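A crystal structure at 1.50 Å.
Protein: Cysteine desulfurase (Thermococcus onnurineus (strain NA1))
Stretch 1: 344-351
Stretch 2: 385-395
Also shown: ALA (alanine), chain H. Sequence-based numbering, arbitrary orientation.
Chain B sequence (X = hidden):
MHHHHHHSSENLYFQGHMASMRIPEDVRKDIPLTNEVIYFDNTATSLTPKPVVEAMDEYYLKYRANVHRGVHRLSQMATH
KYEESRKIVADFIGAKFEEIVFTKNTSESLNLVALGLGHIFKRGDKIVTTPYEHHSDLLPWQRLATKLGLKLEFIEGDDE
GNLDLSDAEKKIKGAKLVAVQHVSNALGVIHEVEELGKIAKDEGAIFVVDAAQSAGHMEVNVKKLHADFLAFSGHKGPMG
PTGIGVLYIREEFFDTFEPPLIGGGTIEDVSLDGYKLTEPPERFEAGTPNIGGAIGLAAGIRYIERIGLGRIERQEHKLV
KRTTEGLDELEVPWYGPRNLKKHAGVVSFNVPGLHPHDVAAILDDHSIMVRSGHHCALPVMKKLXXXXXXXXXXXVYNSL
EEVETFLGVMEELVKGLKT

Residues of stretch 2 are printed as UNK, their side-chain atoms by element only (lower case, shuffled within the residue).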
ATOM      1  N   ALA B 344     -21.084  16.468  -9.716  1.00 12.21           N
ATOM      2  CA  ALA B 344     -20.463  16.357  -8.431  1.00 12.70           C
ATOM      3  C   ALA B 344     -19.657  17.592  -8.094  1.00 13.53           C
ATOM      4  O   ALA B 344     -19.707  18.524  -8.791  1.00 13.90           O
ATOM      5  CB  ALA B 344     -19.603  15.125  -8.395  1.00 13.79           C
ATOM      6  N   GLY B 345     -18.941  17.557  -6.988  1.00 12.52           N
ATOM      7  CA  GLY B 345     -18.177  18.702  -6.535  1.00 12.01           C
ATOM      8  C   GLY B 345     -16.883  18.938  -7.236  1.00 13.54           C
ATOM      9  O   GLY B 345     -15.874  19.027  -6.636  1.00 13.60           O
ATOM     10  N   VAL B 346     -16.965  18.994  -8.539  1.00 13.54           N
ATOM     11  CA  VAL B 346     -15.861  19.141  -9.434  1.00 14.19           C
ATOM     12  C   VAL B 346     -16.248  20.100 -10.549  1.00 16.16           C
ATOM     13  O   VAL B 346     -17.230  19.854 -11.181  1.00 17.56           O
ATOM     14  CB  VAL B 346     -15.532  17.797 -10.119  1.00 16.72           C
ATOM     15  CG1 VAL B 346     -14.365  17.932 -11.064  1.00 18.80           C
ATOM     16  CG2 VAL B 346     -15.238  16.720  -9.070  1.00 18.72           C
ATOM     17  N   VAL B 347     -15.480  21.173 -10.749  1.00 14.45           N
ATOM     18  CA  VAL B 347     -15.745  22.096 -11.884  1.00 14.95           C
ATOM     19  C   VAL B 347     -14.468  22.260 -12.645  1.00 13.71           C
ATOM     20  O   VAL B 347     -13.481  22.906 -12.167  1.00 13.97           O
ATOM     21  CB  VAL B 347     -16.235  23.439 -11.326  1.00 16.02           C
ATOM     22  CG1 VAL B 347     -16.482  24.348 -12.542  1.00 17.13           C
ATOM     23  CG2 VAL B 347     -17.501  23.283 -10.515  1.00 18.00           C
ATOM     24  N   SER B 348     -14.388  21.701 -13.851  1.00 13.69           N
ATOM     25  CA  SER B 348     -13.339  21.892 -14.797  1.00 14.76           C
ATOM     26  C   SER B 348     -13.762  23.024 -15.715  1.00 15.28           C
ATOM     27  O   SER B 348     -14.934  23.171 -16.081  1.00 15.12           O
ATOM     28  CB  SER B 348     -13.107  20.616 -15.718  1.00 16.90           C
ATOM     29  OG  SER B 348     -12.229  19.703 -15.074  1.00 19.20           O
ATOM     30  N   PHE B 349     -12.776  23.843 -16.044  1.00 14.66           N
ATOM     31  CA  PHE B 349     -12.970  25.011 -16.868  1.00 16.06           C
ATOM     32  C   PHE B 349     -11.682  25.373 -17.579  1.00 17.05           C
ATOM     33  O   PHE B 349     -10.656  24.803 -17.357  1.00 15.43           O
ATOM     34  CB  PHE B 349     -13.457  26.213 -16.033  1.00 16.49           C
ATOM     35  CG  PHE B 349     -12.518  26.645 -14.941  1.00 17.93           C
ATOM     36  CD1 PHE B 349     -12.509  26.002 -13.755  1.00 16.07           C
ATOM     37  CD2 PHE B 349     -11.703  27.745 -15.090  1.00 17.32           C
ATOM     38  CE1 PHE B 349     -11.663  26.376 -12.759  1.00 19.47           C
ATOM     39  CE2 PHE B 349     -10.856  28.132 -14.094  1.00 17.53           C
ATOM     40  CZ  PHE B 349     -10.837  27.455 -12.920  1.00 19.69           C
ATOM     41  N   ASN B 350     -11.815  26.347 -18.466  1.00 18.86           N
ATOM     42  CA  ASN B 350     -10.671  26.893 -19.175  1.00 17.24           C
ATOM     43  C   ASN B 350     -10.880  28.380 -19.419  1.00 18.78           C
ATOM     44  O   ASN B 350     -11.952  28.836 -19.516  1.00 18.61           O
ATOM     45  CB  ASN B 350     -10.407  26.225 -20.527  1.00 17.32           C
ATOM     46  CG  ASN B 350      -9.477  25.045 -20.438  1.00 17.66           C
ATOM     47  OD1 ASN B 350      -8.435  25.108 -19.878  1.00 19.34           O
ATOM     48  ND2 ASN B 350      -9.876  23.977 -21.028  1.00 17.76           N
ATOM     49  N   VAL B 351      -9.782  29.086 -19.511  1.00 19.43           N
ATOM     50  CA  VAL B 351      -9.806  30.505 -19.848  1.00 22.69           C
ATOM     51  C   VAL B 351      -9.275  30.647 -21.272  1.00 20.68           C
ATOM     52  O   VAL B 351      -8.182  30.284 -21.520  1.00 22.25           O
ATOM     53  CB  VAL B 351      -8.969  31.363 -18.897  1.00 21.43           C
ATOM     54  CG1 VAL B 351      -9.032  32.820 -19.341  1.00 25.55           C
ATOM     55  CG2 VAL B 351      -9.469  31.231 -17.475  1.00 20.03           C
ATOM     56  N   UNK B 385     -11.708  17.583 -27.487  1.00 26.77           N
ATOM     57  CA  UNK B 385     -10.877  18.415 -28.420  1.00 27.42           C
ATOM     58  C   UNK B 385     -10.075  19.492 -27.673  1.00 30.58           C
ATOM     59  O   UNK B 385      -9.770  20.544 -28.227  1.00 30.96           O
ATOM     60  N   UNK B 386      -9.723  19.243 -26.408  1.00 26.72           N
ATOM     61  CA  UNK B 386      -8.948  20.178 -25.592  1.00 24.12           C
ATOM     62  C   UNK B 386      -7.720  19.470 -25.058  1.00 24.24           C
ATOM     63  O   UNK B 386      -7.623  18.213 -25.143  1.00 26.72           O
ATOM     64  c   UNK B 386      -9.763  20.758 -24.471  1.00 25.98           C
ATOM     65  c   UNK B 386     -11.025  20.107 -22.329  1.00 27.68           C
ATOM     66  c   UNK B 386     -10.940  21.533 -25.009  1.00 26.48           C
ATOM     67  c   UNK B 386     -10.261  19.639 -23.552  1.00 26.46           C
ATOM     68  N   UNK B 387      -6.747  20.216 -24.571  1.00 25.35           N
ATOM     69  CA  UNK B 387      -5.470  19.629 -24.115  1.00 31.68           C
ATOM     70  C   UNK B 387      -5.518  19.271 -22.632  1.00 28.61           C
ATOM     71  O   UNK B 387      -4.718  18.494 -22.125  1.00 32.64           O
ATOM     72  o   UNK B 387      -4.172  20.170 -26.596  1.00 46.78           O
ATOM     73  n   UNK B 387      -3.903  22.335 -25.959  1.00 52.65           N
ATOM     74  c   UNK B 387      -4.321  20.620 -24.283  1.00 35.70           C
ATOM     75  c   UNK B 387      -4.124  21.026 -25.711  1.00 47.00           C
ATOM     76  N   UNK B 388      -6.428  19.937 -21.945  1.00 22.12           N
ATOM     77  CA  UNK B 388      -6.587  19.807 -20.529  1.00 21.41           C
ATOM     78  C   UNK B 388      -7.495  20.895 -20.006  1.00 19.00           C
ATOM     79  O   UNK B 388      -8.044  21.633 -20.748  1.00 19.86           O
ATOM     80  N   UNK B 389      -7.641  20.937 -18.696  1.00 18.78           N
ATOM     81  CA  UNK B 389      -8.494  21.895 -18.048  1.00 17.43           C
ATOM     82  C   UNK B 389      -7.914  22.346 -16.724  1.00 16.15           C
ATOM     83  O   UNK B 389      -6.973  21.795 -16.249  1.00 15.45           O
ATOM     84  c   UNK B 389     -10.570  20.642 -18.855  1.00 19.88           C
ATOM     85  c   UNK B 389      -9.897  21.291 -17.691  1.00 20.30           C
ATOM     86  o   UNK B 389      -9.761  20.317 -16.671  1.00 17.90           O
ATOM     87  N   UNK B 390      -8.527  23.375 -16.182  1.00 15.40           N
ATOM     88  CA  UNK B 390      -8.273  23.839 -14.846  1.00 14.37           C
ATOM     89  C   UNK B 390      -9.396  23.174 -14.060  1.00 13.85           C
ATOM     90  O   UNK B 390     -10.479  23.087 -14.535  1.00 15.44           O
ATOM     91  c   UNK B 390      -7.520  26.040 -15.738  1.00 17.42           C
ATOM     92  c   UNK B 390      -7.798  25.715 -13.312  1.00 16.12           C
ATOM     93  c   UNK B 390      -8.355  25.367 -14.677  1.00 15.54           C
ATOM     94  N   UNK B 391      -9.097  22.686 -12.870  1.00 13.95           N
ATOM     95  CA  UNK B 391     -10.117  21.948 -12.091  1.00 14.56           C
ATOM     96  C   UNK B 391     -10.135  22.390 -10.656  1.00 13.35           C
ATOM     97  O   UNK B 391      -9.149  22.238  -9.936  1.00 14.72           O
ATOM     98  n   UNK B 391      -9.379  17.898 -10.552  1.00 14.16           N
ATOM     99  n   UNK B 391      -8.837  15.832 -11.275  1.00 17.44           N
ATOM    100  n   UNK B 391      -7.640  16.720  -9.568  1.00 15.98           N
ATOM    101  c   UNK B 391     -10.958  19.541 -11.517  1.00 14.72           C
ATOM    102  c   UNK B 391     -10.457  18.103 -11.514  1.00 15.28           C
ATOM    103  c   UNK B 391      -9.887  20.408 -12.146  1.00 15.70           C
ATOM    104  c   UNK B 391      -8.632  16.847 -10.456  1.00 15.41           C
ATOM    105  N   UNK B 392     -11.281  22.897 -10.258  1.00 13.12           N
ATOM    106  CA  UNK B 392     -11.543  23.259  -8.880  1.00 12.36           C
ATOM    107  C   UNK B 392     -12.475  22.168  -8.344  1.00 13.90           C
ATOM    108  O   UNK B 392     -13.423  21.858  -8.949  1.00 15.24           O
ATOM    109  c   UNK B 392     -12.195  24.609  -8.768  1.00 14.71           C
ATOM    110  N   UNK B 393     -12.160  21.584  -7.218  1.00 12.40           N
ATOM    111  CA  UNK B 393     -12.935  20.509  -6.658  1.00 14.33           C
ATOM    112  C   UNK B 393     -13.025  20.700  -5.162  1.00 12.95           C
ATOM    113  O   UNK B 393     -12.123  21.165  -4.524  1.00 14.69           O
ATOM    114  c   UNK B 393     -12.338  19.164  -7.010  1.00 14.85           C
ATOM    115  o   UNK B 393     -11.039  19.128  -6.632  1.00 13.95           O
ATOM    116  N   UNK B 394     -14.166  20.313  -4.648  1.00 10.96           N
ATOM    117  CA  UNK B 394     -14.561  20.590  -3.302  1.00 10.53           C
ATOM    118  C   UNK B 394     -14.828  19.464  -2.326  1.00 11.09           C
ATOM    119  O   UNK B 394     -14.987  18.356  -2.706  1.00 12.78           O
ATOM    120  c   UNK B 394     -15.891  21.369  -3.393  1.00 11.94           C
ATOM    121  c   UNK B 394     -15.890  22.536  -4.357  1.00 12.60           C
ATOM    122  c   UNK B 394     -15.083  23.621  -4.174  1.00 13.05           C
ATOM    123  c   UNK B 394     -16.812  23.598  -6.300  1.00 13.68           C
ATOM    124  c   UNK B 394     -15.982  24.664  -6.116  1.00 14.26           C
ATOM    125  c   UNK B 394     -16.782  22.555  -5.419  1.00 14.26           C
ATOM    126  c   UNK B 394     -15.117  24.680  -5.058  1.00 13.95           C
ATOM    127  N   UNK B 395     -14.900  19.859  -1.062  1.00  9.65           N
ATOM    128  CA  UNK B 395     -15.329  19.021   0.024  1.00  9.77           C
ATOM    129  C   UNK B 395     -16.188  19.897   0.970  1.00  9.74           C
ATOM    130  O   UNK B 395     -16.311  21.038   0.784  1.00 10.74           O
ATOM    131  c   UNK B 395     -14.676  14.769   1.748  1.00  8.32           C
ATOM    132  n   UNK B 395     -15.881  15.226   1.972  1.00 13.52           N
ATOM    133  c   UNK B 395     -14.702  16.910   1.266  1.00 11.10           C
ATOM    134  n   UNK B 395     -13.929  15.769   1.319  1.00 13.32           N
ATOM    135  c   UNK B 395     -15.913  16.558   1.716  1.00  8.33           C
ATOM    136  c   UNK B 395     -14.227  18.235   0.767  1.00 10.40           C
TER
HETATM  137  N   ALA H 401      -8.077  10.809  -9.327  1.00 34.80           N
HETATM  138  CA  ALA H 401      -7.189  12.005  -8.917  1.00 35.96           C
HETATM  139  C   ALA H 401      -6.996  13.155  -9.935  1.00 30.14           C
HETATM  140  O   ALA H 401      -7.860  13.227 -10.842  1.00 27.35           O
HETATM  141  CB  ALA H 401      -5.775  11.663  -8.408  1.00 37.18           C
HETATM  142  OXT ALA H 401      -6.118  14.093  -9.868  1.00 37.63           O
HETATM  143  O   HOH W   1     -14.815  16.716  -4.973  1.00 20.51           O

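Position 385 has no side-chain atoms and touches nothing on stretch 1. It leaves the preceding helix with a positive phi of 78°, a conformation that favours glycine: Gly 385. Position 386 carries four carbons, forked at the first, with one arm two carbons long; the tip of that arm lies 4.2 Å from Asn 350 ND2. This is Ile 386, which places an apolar arm beside the Asn 350 amide. At 387 two carbons end in one oxygen and one nitrogen, exposed and out of contact, as suits the polar Asn 387.

Position 388 again lacks a side chain, and its extended backbone has a phi of 168°, readily reached by glycine. Gly 388 offers its carbonyl to stretch 1: Asn 350 ND2 donates a hydrogen bond to Gly 388 O at 3.0 Å, continuing the pairing through a side chain just beyond the strand.

Position 389 has one carbon bearing an oxygen and a carbon, the oxygen 3.0 Å from Ser 348 OG. Such a beta-branched hydroxyl is Thr 389, well suited to a strand and able to pair with a buried serine.

At 390 three carbons form a simple fork, packed against Phe 349. This is Val 390, whose CB sits over a face of the aromatic ring, 3.8 Å from its centroid, in a CH-pi contact; Val 390 CG1 also approaches Phe 349 CZ to 3.5 Å.

Position 391 has three carbons, a nitrogen, then a carbon bearing two nitrogens; its second carbon lies 3.8 Å from Val 346 CG1. This is Arg 391: its aliphatic stem packs beside valine, while NH1 donates to ALA O at 2.8 Å and NH2 to ALA OXT at 3.1 Å, two donors matching one carboxylate.

A single carbon at 392, 4.4 Å from Phe 349 CE1, identifies Ala 392, a small apolar neighbour for the ring. Position 393 has one carbon, 4.3 Å from Val 346 CG2, and a terminal oxygen: Ser 393, compact beside valine, its hydroxyl hydrogen-bonded elsewhere in the structure.

At 394 a carbon leads to a six-carbon ring, one atom of which lies 4.3 Å from Val 347 CG2: Phe 394, a buried apolar partner. Position 395 has one carbon, then a five-membered ring of three carbons and two nitrogens, and touches nothing on stretch 1: His 395, buried, with NE2 hydrogen-bonded elsewhere.

The contact is an antiparallel strand pair. Reciprocal backbone bonds join Val 347 with Ala 392 and Phe 349 with Val 390, while Phe 394 N donates to Gly 345 O at 2.9 Å. One sheet face carries Val 347, Phe 349, Val 390 and Ala 392; the other, Val 346, Ser 348, Arg 391 and Ser 393.

Stretch 2 385-395: GINGTVRASFH
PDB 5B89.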